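PDB 1YC9: multidrug resistance protein from Vibrio cholerae, which forms a trimeric outer-membrane efflux channel of the multidrug-resistance type, probably exporting toxic compounds such as drugs across the outer membrane. Local coordinates for the interface of chains A and B. Sequence-based numbering; all coordinates share one arbitrary frame. Chains: chain A/B, multidrug resistance protein.

The interface of chains A and B. Residues chain A 368-369, 372-373; chain B 203-204, 207.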
# COMPACT_ATOMS: atom_id res chain seq x y z
N ALA A 368 29.55 7.81 20.40
CA ALA A 368 30.16 6.74 21.18
C ALA A 368 30.33 5.48 20.36
O ALA A 368 31.34 4.77 20.53
CB ALA A 368 29.38 6.47 22.35
N ARG A 369 29.32 5.15 19.53
CA ARG A 369 29.46 4.04 18.56
C ARG A 369 30.68 4.20 17.66
O ARG A 369 31.51 3.28 17.52
CB ARG A 369 28.17 3.89 17.73
CG ARG A 369 27.01 3.41 18.57
CD ARG A 369 25.75 3.13 17.79
NE ARG A 369 26.00 2.01 16.87
CZ ARG A 369 25.10 1.58 15.99
NH1 ARG A 369 23.92 2.17 15.94
NH2 ARG A 369 25.39 0.57 15.17
N LYS A 372 34.06 3.89 19.81
CA LYS A 372 34.45 2.52 20.10
C LYS A 372 34.84 1.79 18.82
O LYS A 372 35.77 0.97 18.82
CB LYS A 372 33.36 1.77 20.85
CG LYS A 372 32.96 2.32 22.22
CD LYS A 372 34.11 2.57 23.23
CE LYS A 372 35.08 1.45 23.43
NZ LYS A 372 36.24 1.77 24.46
N THR A 373 34.16 2.07 17.72
CA THR A 373 34.50 1.38 16.48
C THR A 373 35.87 1.89 15.94
O THR A 373 36.66 1.10 15.43
CB THR A 373 33.39 1.56 15.45
OG1 THR A 373 32.12 1.13 15.99
CG2 THR A 373 33.65 0.66 14.26
N GLU B 203 32.06 -3.79 22.84
CA GLU B 203 31.41 -2.63 23.39
C GLU B 203 30.63 -1.83 22.34
O GLU B 203 29.56 -1.32 22.64
CB GLU B 203 32.40 -1.69 24.09
CG GLU B 203 31.62 -0.74 24.99
CD GLU B 203 32.49 -0.03 26.01
OE1 GLU B 203 33.62 -0.47 26.26
OE2 GLU B 203 32.01 0.97 26.54
N ALA B 204 31.18 -1.70 21.14
CA ALA B 204 30.47 -1.05 20.05
C ALA B 204 29.15 -1.77 19.74
O ALA B 204 28.12 -1.11 19.57
CB ALA B 204 31.31 -0.99 18.84
N LEU B 207 26.64 -0.87 22.40
CA LEU B 207 26.10 0.45 22.27
C LEU B 207 25.00 0.47 21.21
O LEU B 207 23.97 1.11 21.40
CB LEU B 207 27.20 1.44 21.93
CG LEU B 207 28.16 1.76 23.08
CD1 LEU B 207 29.21 2.69 22.53
CD2 LEU B 207 27.47 2.41 24.29
O HOH W 1 28.14 0.32 17.24
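B:Leu207 carries much of the apolar part of this helix-to-helix contact by laying one branch tip, CD1, against chain A, 3.6 Å from the backbone O of A:Ala368. That methyl lies 3.8 Å from the CB methyl of A:Ala368 and is about as near to CG of A:Lys372, whose side chain it meets at roughly a right angle. With CG anti to its own carbonyl carbon (chi1 -73°), B:Leu207 sends its branch across to the helix opposite, while its CB runs alongside CG of A:Arg369, the two side chains pointing opposite ways. One turn back, the methyl of B:Ala204 packs 4.0 Å from CB of A:Lys372 and 3.6 Å from the hydroxyl OG1 of A:Thr373. That hydroxyl is tied to its own helix, 2.7 Å from the backbone O of A:Arg369, reaching it from above the carbonyl plane.

Charge pairing is looser. A:Lys372 bends at chi2 and chi3 and brings its ammonium NZ to 3.9 Å from carboxylate OE1 of B:Glu203, a long salt bridge beside CE-to-carboxylate packing.

A polar link runs through water 1. It sits in the plane of the A:Arg369 guanidinium, at its edge, 2.8 Å from NE with a nearly straight N-H (162°), and 2.7 Å from the backbone O of B:Ala204.

In the fold, helix 326-391 of one subunit lies against helix 189-223 of its neighbour, in the long helical barrel far from the membrane strands. The small A:Ala368 and B:Ala204 probably allow the helices to come close, and the patch is one part of the subunit seam that builds the trimeric tunnel typical of outer membrane factors.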